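Local coordinates for protein putative peptidyl-arginine deiminase (Chlorobium tepidum, PDB 1XKN) that probably hydrolyses guanidinium groups as a deiminase of the peptidyl-arginine or agmatine deiminase family, releasing ammonia, at residues 217-222 with 286-291; 227-232 with 263-268; 267-272 with 311-316; 280-285 with 330-335. One frame throughout, in Å; residues are numbered along the deposited sequence.

Contact 1 of 4, residues 217-222 with 286-291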
loop_
_atom_site.group_PDB
_atom_site.type_symbol
_atom_site.label_atom_id
_atom_site.label_comp_id
_atom_site.label_asym_id
_atom_site.label_seq_id
_atom_site.Cartn_x
_atom_site.Cartn_y
_atom_site.Cartn_z
ATOM N N HIS A 217 2.351 -9.923 4.221
ATOM C CA HIS A 217 1.652 -9.000 3.327
ATOM C C HIS A 217 2.041 -9.231 1.878
ATOM O O HIS A 217 3.221 -9.351 1.547
ATOM C CB HIS A 217 1.954 -7.550 3.685
ATOM C CG HIS A 217 0.957 -6.945 4.620
ATOM N ND1 HIS A 217 0.989 -5.617 4.980
ATOM C CD2 HIS A 217 -0.099 -7.488 5.270
ATOM C CE1 HIS A 217 -0.006 -5.365 5.813
ATOM N NE2 HIS A 217 -0.680 -6.485 6.005
ATOM N N VAL A 218 1.038 -9.268 1.013
ATOM C CA VAL A 218 1.271 -9.490 -0.400
ATOM C C VAL A 218 2.059 -8.331 -1.002
ATOM O O VAL A 218 2.865 -8.536 -1.911
ATOM C CB VAL A 218 -0.073 -9.660 -1.161
ATOM C CG1 VAL A 218 -0.823 -8.336 -1.236
ATOM C CG2 VAL A 218 0.181 -10.227 -2.548
ATOM N N ASP A 219 1.866 -7.122 -0.477
ATOM C CA ASP A 219 2.566 -5.968 -1.040
ATOM C C ASP A 219 4.076 -5.928 -0.788
ATOM O O ASP A 219 4.733 -4.924 -1.064
ATOM C CB ASP A 219 1.884 -4.649 -0.623
ATOM C CG ASP A 219 2.243 -4.185 0.778
ATOM O OD1 ASP A 219 2.802 -4.972 1.563
ATOM O OD2 ASP A 219 1.953 -3.003 1.094
ATOM N N ASP A 220 4.633 -7.018 -0.267
ATOM C CA ASP A 220 6.079 -7.095 -0.073
ATOM C C ASP A 220 6.564 -8.191 -1.017
ATOM O O ASP A 220 7.736 -8.568 -0.995
ATOM C CB ASP A 220 6.450 -7.479 1.369
ATOM C CG ASP A 220 6.485 -6.286 2.308
ATOM O OD1 ASP A 220 6.759 -5.163 1.842
ATOM O OD2 ASP A 220 6.259 -6.481 3.521
HETATM N N MSE A 221 5.667 -8.673 -1.875
HETATM C CA MSE A 221 6.007 -9.778 -2.765
HETATM C C MSE A 221 5.456 -9.763 -4.197
HETATM O O MSE A 221 6.210 -9.915 -5.156
HETATM C CB MSE A 221 5.577 -11.071 -2.062
HETATM C CG MSE A 221 5.833 -12.357 -2.807
HETATM SE SE MSE A 221 5.456 -13.842 -1.630
HETATM C CE MSE A 221 3.574 -13.520 -1.353
ATOM N N ALA A 222 4.143 -9.597 -4.334
ATOM C CA ALA A 222 3.503 -9.610 -5.643
ATOM C C ALA A 222 2.524 -8.456 -5.808
ATOM O O ALA A 222 1.812 -8.092 -4.865
ATOM C CB ALA A 222 2.791 -10.938 -5.847
ATOM N N TYR A 286 11.434 -4.622 -3.284
ATOM C CA TYR A 286 11.103 -3.673 -4.336
ATOM C C TYR A 286 9.627 -3.736 -4.701
ATOM O O TYR A 286 9.117 -2.841 -5.367
ATOM C CB TYR A 286 11.945 -3.938 -5.585
ATOM C CG TYR A 286 13.433 -3.831 -5.353
ATOM C CD1 TYR A 286 14.003 -2.650 -4.879
ATOM C CD2 TYR A 286 14.272 -4.913 -5.602
ATOM C CE1 TYR A 286 15.378 -2.549 -4.657
ATOM C CE2 TYR A 286 15.644 -4.827 -5.388
ATOM C CZ TYR A 286 16.190 -3.645 -4.915
ATOM O OH TYR A 286 17.544 -3.568 -4.700
ATOM N N ALA A 287 8.939 -4.793 -4.278
ATOM C CA ALA A 287 7.519 -4.917 -4.583
ATOM C C ALA A 287 6.714 -3.895 -3.787
ATOM O O ALA A 287 5.549 -3.639 -4.093
ATOM C CB ALA A 287 7.024 -6.324 -4.265
ATOM N N ASN A 288 7.331 -3.317 -2.761
ATOM C CA ASN A 288 6.643 -2.337 -1.934
ATOM C C ASN A 288 6.756 -0.937 -2.540
ATOM O O ASN A 288 7.065 0.034 -1.850
ATOM C CB ASN A 288 7.215 -2.361 -0.507
ATOM C CG ASN A 288 6.183 -1.970 0.541
ATOM O OD1 ASN A 288 5.192 -2.677 0.756
ATOM N ND2 ASN A 288 6.405 -0.839 1.192
ATOM N N PHE A 289 6.492 -0.853 -3.841
ATOM C CA PHE A 289 6.534 0.406 -4.577
ATOM C C PHE A 289 5.135 1.016 -4.591
ATOM O O PHE A 289 4.154 0.351 -4.260
ATOM C CB PHE A 289 7.007 0.166 -6.022
ATOM C CG PHE A 289 6.104 -0.744 -6.829
ATOM C CD1 PHE A 289 4.939 -0.256 -7.418
ATOM C CD2 PHE A 289 6.420 -2.090 -6.991
ATOM C CE1 PHE A 289 4.105 -1.097 -8.158
ATOM C CE2 PHE A 289 5.594 -2.940 -7.727
ATOM C CZ PHE A 289 4.431 -2.444 -8.312
ATOM N N TYR A 290 5.043 2.289 -4.963
ATOM C CA TYR A 290 3.750 2.954 -5.030
ATOM C C TYR A 290 3.557 3.573 -6.406
ATOM O O TYR A 290 4.450 4.254 -6.920
ATOM C CB TYR A 290 3.646 4.048 -3.962
ATOM C CG TYR A 290 2.361 4.844 -4.045
ATOM C CD1 TYR A 290 1.121 4.231 -3.844
ATOM C CD2 TYR A 290 2.379 6.209 -4.324
ATOM C CE1 TYR A 290 -0.066 4.958 -3.917
ATOM C CE2 TYR A 290 1.193 6.949 -4.401
ATOM C CZ TYR A 290 -0.019 6.319 -4.195
ATOM O OH TYR A 290 -1.182 7.050 -4.264
ATOM N N ILE A 291 2.394 3.334 -7.004
ATOM C CA ILE A 291 2.087 3.890 -8.317
ATOM C C ILE A 291 1.336 5.207 -8.123
ATOM O O ILE A 291 0.268 5.223 -7.517
ATOM C CB ILE A 291 1.175 2.947 -9.140
ATOM C CG1 ILE A 291 1.805 1.557 -9.254
ATOM C CG2 ILE A 291 0.948 3.538 -10.532
ATOM C CD1 ILE A 291 0.804 0.477 -9.660
#

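Contact 2 of 4, residues 227-232 with 263-268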
loop_
_atom_site.group_PDB
_atom_site.type_symbol
_atom_site.label_atom_id
_atom_site.label_comp_id
_atom_site.label_asym_id
_atom_site.label_seq_id
_atom_site.Cartn_x
_atom_site.Cartn_y
_atom_site.Cartn_z
ATOM N N GLU A 227 -4.105 -4.985 -15.912
ATOM C CA GLU A 227 -5.212 -5.930 -15.862
ATOM C C GLU A 227 -4.865 -7.417 -15.847
ATOM O O GLU A 227 -5.528 -8.203 -15.167
ATOM C CB GLU A 227 -6.161 -5.632 -17.021
ATOM C CG GLU A 227 -7.587 -6.075 -16.805
ATOM C CD GLU A 227 -8.555 -5.281 -17.659
ATOM O OE1 GLU A 227 -8.548 -5.452 -18.898
ATOM O OE2 GLU A 227 -9.306 -4.463 -17.089
ATOM N N ASN A 228 -3.839 -7.815 -16.593
ATOM C CA ASN A 228 -3.476 -9.226 -16.632
ATOM C C ASN A 228 -2.007 -9.515 -16.361
ATOM O O ASN A 228 -1.502 -10.572 -16.736
ATOM C CB ASN A 228 -3.901 -9.841 -17.976
ATOM C CG ASN A 228 -3.275 -9.149 -19.177
ATOM O OD1 ASN A 228 -3.763 -9.288 -20.304
ATOM N ND2 ASN A 228 -2.195 -8.415 -18.955
ATOM N N THR A 229 -1.324 -8.594 -15.685
ATOM C CA THR A 229 0.090 -8.799 -15.392
ATOM C C THR A 229 0.440 -8.606 -13.923
ATOM O O THR A 229 0.079 -7.602 -13.310
ATOM C CB THR A 229 0.973 -7.859 -16.235
ATOM O OG1 THR A 229 0.677 -8.053 -17.625
ATOM C CG2 THR A 229 2.447 -8.160 -15.995
ATOM N N VAL A 230 1.145 -9.586 -13.366
ATOM C CA VAL A 230 1.567 -9.537 -11.978
ATOM C C VAL A 230 3.084 -9.547 -11.899
ATOM O O VAL A 230 3.741 -10.351 -12.565
ATOM C CB VAL A 230 1.047 -10.754 -11.180
ATOM C CG1 VAL A 230 1.591 -10.722 -9.753
ATOM C CG2 VAL A 230 -0.468 -10.749 -11.160
ATOM N N VAL A 231 3.640 -8.635 -11.111
ATOM C CA VAL A 231 5.080 -8.608 -10.922
ATOM C C VAL A 231 5.307 -9.301 -9.588
ATOM O O VAL A 231 4.574 -9.066 -8.625
ATOM C CB VAL A 231 5.656 -7.162 -10.872
ATOM C CG1 VAL A 231 5.592 -6.536 -12.252
ATOM C CG2 VAL A 231 4.900 -6.310 -9.859
ATOM N N ILE A 232 6.296 -10.180 -9.538
ATOM C CA ILE A 232 6.584 -10.879 -8.301
ATOM C C ILE A 232 8.077 -10.948 -8.049
ATOM O O ILE A 232 8.870 -11.210 -8.956
ATOM C CB ILE A 232 5.984 -12.311 -8.295
ATOM C CG1 ILE A 232 6.318 -13.000 -6.967
ATOM C CG2 ILE A 232 6.502 -13.112 -9.486
ATOM C CD1 ILE A 232 5.630 -14.336 -6.759
ATOM N N PRO A 263 -3.952 -17.504 -18.915
ATOM C CA PRO A 263 -2.851 -17.355 -17.958
ATOM C C PRO A 263 -2.412 -15.909 -17.759
ATOM O O PRO A 263 -2.300 -15.142 -18.715
ATOM C CB PRO A 263 -1.744 -18.228 -18.558
ATOM C CG PRO A 263 -2.051 -18.221 -20.029
ATOM C CD PRO A 263 -3.552 -18.340 -20.060
ATOM N N LEU A 264 -2.179 -15.533 -16.507
ATOM C CA LEU A 264 -1.733 -14.181 -16.207
ATOM C C LEU A 264 -0.275 -14.054 -16.631
ATOM O O LEU A 264 0.473 -15.031 -16.606
ATOM C CB LEU A 264 -1.850 -13.901 -14.704
ATOM C CG LEU A 264 -3.256 -13.950 -14.100
ATOM C CD1 LEU A 264 -3.182 -13.774 -12.587
ATOM C CD2 LEU A 264 -4.110 -12.862 -14.730
ATOM N N ASN A 265 0.120 -12.852 -17.034
ATOM C CA ASN A 265 1.498 -12.595 -17.427
ATOM C C ASN A 265 2.265 -12.372 -16.132
ATOM O O ASN A 265 1.839 -11.585 -15.287
ATOM C CB ASN A 265 1.582 -11.339 -18.296
ATOM C CG ASN A 265 0.816 -11.474 -19.597
ATOM O OD1 ASN A 265 0.007 -10.608 -19.944
ATOM N ND2 ASN A 265 1.066 -12.555 -20.324
ATOM N N ILE A 266 3.389 -13.062 -15.974
ATOM C CA ILE A 266 4.185 -12.940 -14.760
ATOM C C ILE A 266 5.543 -12.311 -15.045
ATOM O O ILE A 266 6.339 -12.851 -15.815
ATOM C CB ILE A 266 4.403 -14.323 -14.108
ATOM C CG1 ILE A 266 3.065 -15.068 -13.984
ATOM C CG2 ILE A 266 5.062 -14.165 -12.746
ATOM C CD1 ILE A 266 2.006 -14.350 -13.165
ATOM N N VAL A 267 5.800 -11.161 -14.427
ATOM C CA VAL A 267 7.065 -10.454 -14.602
ATOM C C VAL A 267 7.887 -10.613 -13.329
ATOM O O VAL A 267 7.407 -10.314 -12.237
ATOM C CB VAL A 267 6.825 -8.950 -14.869
ATOM C CG1 VAL A 267 8.150 -8.205 -14.925
ATOM C CG2 VAL A 267 6.067 -8.775 -16.177
ATOM N N LYS A 268 9.118 -11.089 -13.468
ATOM C CA LYS A 268 9.982 -11.279 -12.310
ATOM C C LYS A 268 10.666 -9.987 -11.884
ATOM O O LYS A 268 11.097 -9.186 -12.718
ATOM C CB LYS A 268 11.065 -12.324 -12.601
ATOM C CG LYS A 268 10.555 -13.732 -12.841
ATOM C CD LYS A 268 11.720 -14.711 -12.916
ATOM C CE LYS A 268 11.246 -16.126 -13.193
ATOM N NZ LYS A 268 10.661 -16.248 -14.559
#

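Contact 3 of 4, residues 267-272 with 311-316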
loop_
_atom_site.group_PDB
_atom_site.type_symbol
_atom_site.label_atom_id
_atom_site.label_comp_id
_atom_site.label_asym_id
_atom_site.label_seq_id
_atom_site.Cartn_x
_atom_site.Cartn_y
_atom_site.Cartn_z
ATOM N N VAL A 267 5.800 -11.161 -14.427
ATOM C CA VAL A 267 7.065 -10.454 -14.602
ATOM C C VAL A 267 7.887 -10.613 -13.329
ATOM O O VAL A 267 7.407 -10.314 -12.237
ATOM C CB VAL A 267 6.825 -8.950 -14.869
ATOM C CG1 VAL A 267 8.150 -8.205 -14.925
ATOM C CG2 VAL A 267 6.067 -8.775 -16.177
ATOM N N LYS A 268 9.118 -11.089 -13.468
ATOM C CA LYS A 268 9.982 -11.279 -12.310
ATOM C C LYS A 268 10.666 -9.987 -11.884
ATOM O O LYS A 268 11.097 -9.186 -12.718
ATOM C CB LYS A 268 11.065 -12.324 -12.601
ATOM C CG LYS A 268 10.555 -13.732 -12.841
ATOM C CD LYS A 268 11.720 -14.711 -12.916
ATOM C CE LYS A 268 11.246 -16.126 -13.193
ATOM N NZ LYS A 268 10.661 -16.248 -14.559
ATOM N N LEU A 269 10.749 -9.789 -10.574
ATOM C CA LEU A 269 11.419 -8.632 -10.001
ATOM C C LEU A 269 12.496 -9.176 -9.080
ATOM O O LEU A 269 12.328 -10.234 -8.477
ATOM C CB LEU A 269 10.441 -7.776 -9.184
ATOM C CG LEU A 269 9.781 -6.594 -9.906
ATOM C CD1 LEU A 269 8.749 -5.945 -8.999
ATOM C CD2 LEU A 269 10.847 -5.585 -10.309
ATOM N N PRO A 270 13.634 -8.480 -8.981
ATOM C CA PRO A 270 14.671 -8.991 -8.088
ATOM C C PRO A 270 14.288 -8.676 -6.648
ATOM O O PRO A 270 13.324 -7.947 -6.402
ATOM C CB PRO A 270 15.916 -8.225 -8.537
ATOM C CG PRO A 270 15.349 -6.911 -8.984
ATOM C CD PRO A 270 14.106 -7.312 -9.741
HETATM N N MSE A 271 15.017 -9.260 -5.705
HETATM C CA MSE A 271 14.806 -8.985 -4.291
HETATM C C MSE A 271 16.030 -8.167 -3.923
HETATM O O MSE A 271 17.093 -8.340 -4.511
HETATM C CB MSE A 271 14.807 -10.268 -3.459
HETATM C CG MSE A 271 13.463 -10.970 -3.346
HETATM SE SE MSE A 271 12.143 -9.967 -2.354
HETATM C CE MSE A 271 12.915 -10.231 -0.586
ATOM N N PRO A 272 15.895 -7.242 -2.969
ATOM C CA PRO A 272 17.058 -6.439 -2.580
ATOM C C PRO A 272 18.088 -7.358 -1.934
ATOM O O PRO A 272 17.735 -8.432 -1.444
ATOM C CB PRO A 272 16.476 -5.464 -1.561
ATOM C CG PRO A 272 15.056 -5.311 -2.002
ATOM C CD PRO A 272 14.661 -6.725 -2.356
ATOM N N ASP A 311 14.473 -0.401 -13.542
ATOM C CA ASP A 311 14.344 -0.600 -14.981
ATOM C C ASP A 311 13.172 -1.509 -15.327
ATOM O O ASP A 311 12.444 -1.256 -16.288
ATOM C CB ASP A 311 15.639 -1.171 -15.570
ATOM C CG ASP A 311 16.783 -0.170 -15.557
ATOM O OD1 ASP A 311 16.541 1.002 -15.201
ATOM O OD2 ASP A 311 17.925 -0.553 -15.905
ATOM N N ILE A 312 12.992 -2.573 -14.552
ATOM C CA ILE A 312 11.890 -3.494 -14.795
ATOM C C ILE A 312 10.558 -2.780 -14.586
ATOM O O ILE A 312 9.649 -2.903 -15.404
ATOM C CB ILE A 312 11.986 -4.723 -13.870
ATOM C CG1 ILE A 312 13.200 -5.565 -14.281
ATOM C CG2 ILE A 312 10.709 -5.555 -13.951
ATOM C CD1 ILE A 312 13.516 -6.707 -13.351
ATOM N N LEU A 313 10.446 -2.017 -13.505
ATOM C CA LEU A 313 9.208 -1.293 -13.248
ATOM C C LEU A 313 8.988 -0.190 -14.284
ATOM O O LEU A 313 7.850 0.149 -14.609
ATOM C CB LEU A 313 9.207 -0.729 -11.822
ATOM C CG LEU A 313 9.030 -1.836 -10.769
ATOM C CD1 LEU A 313 9.275 -1.298 -9.365
ATOM C CD2 LEU A 313 7.622 -2.410 -10.885
ATOM N N GLN A 314 10.074 0.364 -14.818
ATOM C CA GLN A 314 9.945 1.402 -15.834
ATOM C C GLN A 314 9.343 0.774 -17.092
ATOM O O GLN A 314 8.602 1.423 -17.835
ATOM C CB GLN A 314 11.308 2.030 -16.147
ATOM C CG GLN A 314 11.232 3.143 -17.181
ATOM C CD GLN A 314 10.370 4.305 -16.731
ATOM O OE1 GLN A 314 10.828 5.197 -16.009
ATOM N NE2 GLN A 314 9.107 4.295 -17.142
ATOM N N GLN A 315 9.668 -0.496 -17.324
ATOM C CA GLN A 315 9.137 -1.232 -18.472
ATOM C C GLN A 315 7.639 -1.474 -18.268
ATOM O O GLN A 315 6.854 -1.407 -19.218
ATOM C CB GLN A 315 9.871 -2.568 -18.618
ATOM C CG GLN A 315 11.327 -2.423 -19.044
ATOM C CD GLN A 315 12.175 -3.629 -18.672
ATOM O OE1 GLN A 315 11.656 -4.716 -18.416
ATOM N NE2 GLN A 315 13.491 -3.441 -18.650
ATOM N N CYS A 316 7.246 -1.742 -17.025
ATOM C CA CYS A 316 5.842 -1.984 -16.698
ATOM C C CYS A 316 4.989 -0.717 -16.759
ATOM O O CYS A 316 3.786 -0.786 -17.014
ATOM C CB CYS A 316 5.721 -2.606 -15.304
ATOM S SG CYS A 316 6.424 -4.270 -15.149
#

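Contact 4 of 4, residues 280-285 with 330-335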
loop_
_atom_site.group_PDB
_atom_site.type_symbol
_atom_site.label_atom_id
_atom_site.label_comp_id
_atom_site.label_asym_id
_atom_site.label_seq_id
_atom_site.Cartn_x
_atom_site.Cartn_y
_atom_site.Cartn_z
ATOM N N GLU A 280 19.068 -8.105 12.956
ATOM C CA GLU A 280 17.782 -8.646 12.529
ATOM C C GLU A 280 17.534 -8.418 11.044
ATOM O O GLU A 280 17.818 -7.345 10.511
ATOM C CB GLU A 280 16.642 -8.006 13.325
ATOM C CG GLU A 280 16.872 -7.967 14.832
ATOM C CD GLU A 280 15.683 -7.413 15.599
ATOM O OE1 GLU A 280 14.912 -6.612 15.027
ATOM O OE2 GLU A 280 15.526 -7.765 16.788
ATOM N N ARG A 281 17.002 -9.440 10.381
ATOM C CA ARG A 281 16.686 -9.357 8.959
ATOM C C ARG A 281 15.475 -8.435 8.803
ATOM O O ARG A 281 14.484 -8.576 9.523
ATOM C CB ARG A 281 16.366 -10.760 8.419
ATOM C CG ARG A 281 16.092 -10.839 6.916
ATOM C CD ARG A 281 17.334 -10.490 6.111
ATOM N NE ARG A 281 17.163 -10.670 4.668
ATOM C CZ ARG A 281 17.259 -11.837 4.034
ATOM N NH1 ARG A 281 17.525 -12.948 4.706
ATOM N NH2 ARG A 281 17.107 -11.890 2.717
ATOM N N LEU A 282 15.571 -7.483 7.877
ATOM C CA LEU A 282 14.490 -6.539 7.618
ATOM C C LEU A 282 13.776 -6.943 6.325
ATOM O O LEU A 282 14.399 -7.462 5.401
ATOM C CB LEU A 282 15.048 -5.117 7.503
ATOM C CG LEU A 282 15.931 -4.676 8.681
ATOM C CD1 LEU A 282 16.285 -3.196 8.534
ATOM C CD2 LEU A 282 15.205 -4.918 9.997
ATOM N N PRO A 283 12.458 -6.704 6.245
ATOM C CA PRO A 283 11.643 -7.050 5.072
ATOM C C PRO A 283 11.764 -6.128 3.860
ATOM O O PRO A 283 10.763 -5.657 3.322
ATOM C CB PRO A 283 10.231 -7.077 5.644
ATOM C CG PRO A 283 10.269 -5.953 6.631
ATOM C CD PRO A 283 11.623 -6.116 7.309
ATOM N N ALA A 284 12.996 -5.885 3.426
ATOM C CA ALA A 284 13.247 -5.027 2.273
ATOM C C ALA A 284 12.739 -5.692 0.996
ATOM O O ALA A 284 13.058 -6.850 0.722
ATOM C CB ALA A 284 14.741 -4.748 2.153
ATOM N N SER A 285 11.957 -4.959 0.211
ATOM C CA SER A 285 11.424 -5.502 -1.031
ATOM C C SER A 285 11.028 -4.429 -2.035
ATOM O O SER A 285 10.370 -3.450 -1.687
ATOM C CB SER A 285 10.210 -6.382 -0.747
ATOM O OG SER A 285 9.640 -6.837 -1.963
ATOM N N LEU A 330 14.099 3.781 6.513
ATOM C CA LEU A 330 12.659 3.625 6.654
ATOM C C LEU A 330 12.283 2.178 6.956
ATOM O O LEU A 330 11.433 1.917 7.809
ATOM C CB LEU A 330 11.941 4.084 5.383
ATOM C CG LEU A 330 10.412 3.978 5.419
ATOM C CD1 LEU A 330 9.860 4.866 6.526
ATOM C CD2 LEU A 330 9.835 4.390 4.066
ATOM N N ILE A 331 12.932 1.243 6.266
ATOM C CA ILE A 331 12.647 -0.182 6.421
ATOM C C ILE A 331 12.821 -0.745 7.837
ATOM O O ILE A 331 12.348 -1.843 8.135
ATOM C CB ILE A 331 13.476 -1.017 5.400
ATOM C CG1 ILE A 331 12.869 -2.414 5.246
ATOM C CG2 ILE A 331 14.922 -1.119 5.842
ATOM C CD1 ILE A 331 11.420 -2.405 4.779
ATOM N N TRP A 332 13.496 0.002 8.706
ATOM C CA TRP A 332 13.683 -0.429 10.091
ATOM C C TRP A 332 12.301 -0.415 10.750
ATOM O O TRP A 332 12.087 -1.042 11.786
ATOM C CB TRP A 332 14.646 0.524 10.814
ATOM C CG TRP A 332 14.884 0.236 12.281
ATOM C CD1 TRP A 332 14.946 1.157 13.290
ATOM C CD2 TRP A 332 15.118 -1.043 12.895
ATOM N NE1 TRP A 332 15.200 0.534 14.491
ATOM C CE2 TRP A 332 15.311 -0.814 14.279
ATOM C CE3 TRP A 332 15.185 -2.355 12.413
ATOM C CZ2 TRP A 332 15.563 -1.850 15.184
ATOM C CZ3 TRP A 332 15.437 -3.390 13.315
ATOM C CH2 TRP A 332 15.623 -3.128 14.687
ATOM N N GLY A 333 11.367 0.302 10.126
ATOM C CA GLY A 333 10.004 0.373 10.628
ATOM C C GLY A 333 9.219 -0.855 10.187
ATOM O O GLY A 333 8.063 -1.043 10.575
ATOM N N LEU A 334 9.865 -1.678 9.359
ATOM C CA LEU A 334 9.314 -2.926 8.837
ATOM C C LEU A 334 8.299 -2.752 7.705
ATOM O O LEU A 334 7.480 -3.636 7.436
ATOM C CB LEU A 334 8.715 -3.758 9.981
ATOM C CG LEU A 334 9.630 -3.905 11.205
ATOM C CD1 LEU A 334 8.924 -4.737 12.264
ATOM C CD2 LEU A 334 10.951 -4.561 10.810
ATOM N N GLY A 335 8.378 -1.604 7.040
ATOM C CA GLY A 335 7.504 -1.290 5.922
ATOM C C GLY A 335 8.190 -0.208 5.107
ATOM O O GLY A 335 9.073 0.478 5.628
#

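Contact 1 of 4, residues 217-222 with 286-291
Asp219 and Asn288 are brought together across the contact by their first torsions: in Asp219, CG sits between the backbone N and the carbonyl carbon (chi1 80°), and in Asn288, CG lies anti to the backbone N (chi1 -150°). The carboxylate and the amide then stand almost perpendicular, their planes 86° apart. Asp220 joins from the neighbouring position; its side chain runs alongside that of Asn288 in the same direction, with OD1 3.5 Å from Asn288 CG. The amide is thus bordered by two acidic side chains and by the backbone O of Asp219, which lies 3.6 Å from Asn288 CB and also receives a CA-H...O contact from Asn288 CA at 3.3 Å. The apolar share falls to Ala287, whose CB points across the contact and rests 3.8 Å from Asp220 C and 3.6 Å from Met221 N. Both segments are turned here. Residues 218-220 form a 3-10 turn, and Val218 O accepts from Met221 N and also from Ala222 N, four residues on, while Asn288 is the centre of an inverse gamma turn with a weak bond from Phe289 N to Ala287 O. The pairing is buried near the middle of the chain, and in the pentein fold of guanidino-modifying enzymes that region commonly holds the substrate pocket. Asp219 OD2 is hydrogen-bonded to His338 ND1, and the backbone of Asn288 also bonds to His338. Asn288 touches Cys339 as well, while Arg223 NH2 binds the carbonyl oxygens of Ala287 and Phe289.

Contact 2 of 4, residues 227-232 with 263-268
Thr229 and Asn265 face each other as a parallel bridge pair, and the threonine side chain can be followed from CB to its two tips. Its CB stands 3.9 Å from Asn265 O. One branch, OG1, lies beside the backbone N (chi1 -56°), passes 3.5 Å from Asn265 CB and has its hydrogen bond with Asn226 OD1. The other, CG2, is anti to the backbone N; it approaches Asn265 O at 3.5 Å and, two residues further along the partner strand on the same face, touches Val267 CG2 at 3.7 Å. Val231 and Val267 extend this face, lying side by side and pointing the same way, with Val231 CG1 3.8 Å from Val267 CB. On the opposite face of the sheet Ile232 CG2 meets Ile266 CG2 at 3.7 Å.

Beneath the side chains runs a regular parallel ladder between strands inclined by 26°. Asn265 N donates to Asn228 O at 2.8 Å, and Asn265 O receives Val230 N. Val230 O then takes Val267 N at 2.9 Å, before Ile232 N closes on Val267 O. CA-H...O contacts from Thr229, Ile266, Val231 and Lys268 accompany these bonds. The strands belong to a beta-alpha-beta crossover: helix 243-253 links them and packs on Ile232 and Ile266, whereas helix 305-316 meets Val231 and Val267 on the other face. Four backbone bonds thus join the strands, while the backbone of Val231 pairs with Arg223; aliphatic side chains on the two faces of the sheet meet one helix each, and polar asparagines occupy the end where the pairing begins.

Contact 3 of 4, residues 267-272 with 311-316
Pro270 contributes the one ring that touches across this contact, and it does so through CD, which meets Ile312 CD1 at 3.7 Å, the two side chains reaching toward each other tip to tip. The same methyl also approaches a flat group of the backbone, the peptide of Lys268, whose O lies 3.5 Å away. Extended at its second torsion (chi2 173°), Ile312 carries CD1 out to these two partners, while its other branch turns to the strand side chains. Ile312 CG2 is 3.6 Å from Leu269 CD2 and 3.8 Å from Val267 CG1; in both pairs the side chains slide past each other in opposite directions. Leu269 then crosses Leu313 at about a right angle, with CD1 4.2 Å from Leu313 CD2. One helical turn beyond Ile312, Cys316 SG also approaches Val267 CG1. Here helix 305-316 lies against edge strand 265-269, running roughly antiparallel to it (150°) with the short axes 9.4 Å apart, the familiar helix-on-sheet layer of an alpha-beta domain. No hydrogen bond joins the two segments; the interface is held by van der Waals contact, chiefly of aliphatic side chains, with Ile312 meeting four successive residues, 267 to 270.

Contact 4 of 4, residues 280-285 with 330-335
Leu282 and Trp332 cross obliquely, the leucine reaching the rim of the indole: CD2 lies in the ring plane, 3.5 Å from Trp332 CE3. Glu280 comes to the same edge further round, its OE1 3.6 Å from Trp332 CH2 and its carboxylate plane turned 54° from the ring. The indole, with CG anti to the backbone N (chi1 177°), is further fixed by a hydrogen bond from NE1 to Pro30 O and by an edge-to-face contact with Tyr277. The second branch of Leu282 turns to Ile331, also obliquely, CD1 touching Ile331 CG2 at 3.7 Å. Ile331 in turn sends CD1 to within 3.6 Å of Pro283 O and lays CG1 beside Ala284. On the remaining flank the pyrrolidine of Pro283 crosses Leu334, with CD 3.9 Å from Leu334 CD2 and CG 3.7 Å from Leu334 O. No hydrogen bond spans the segments; van der Waals contact does the joining. Arg281, on the far side of its strand, forms salt bridges with Asp240 and Glu241. An inverse gamma turn centred on Pro283, following the hairpin strand 280-281, thus packs against the 3-10 turn 330-333 of the loop between strands 321-326 and 342-345.

How the contacts relate
Contacts 2 and 3 share Val267 and Lys268, their centres 11 Å apart: contact 2 pairs two strands of a sheet and contact 3 lays a helix on the second of them. Contact 1 lies deepest, its centre about 7 Å from that of the chain, near where pentein enzymes commonly hold the substrate, with Asp219 bonded to His338; it touches all three others. Phe289 CE2 reaches Val231 CG2 and Leu313 CD2, and Asp220 O is probably hydrogen-bonded to Ser285 OG (2.7 Å). Contact 4 abuts contact 3 through Met271 and Pro272 but stays about 8 Å from contact 2 at the nearest atoms. The sodium ligands Asn117, Trp118 and Asn134 belong to none of these segments.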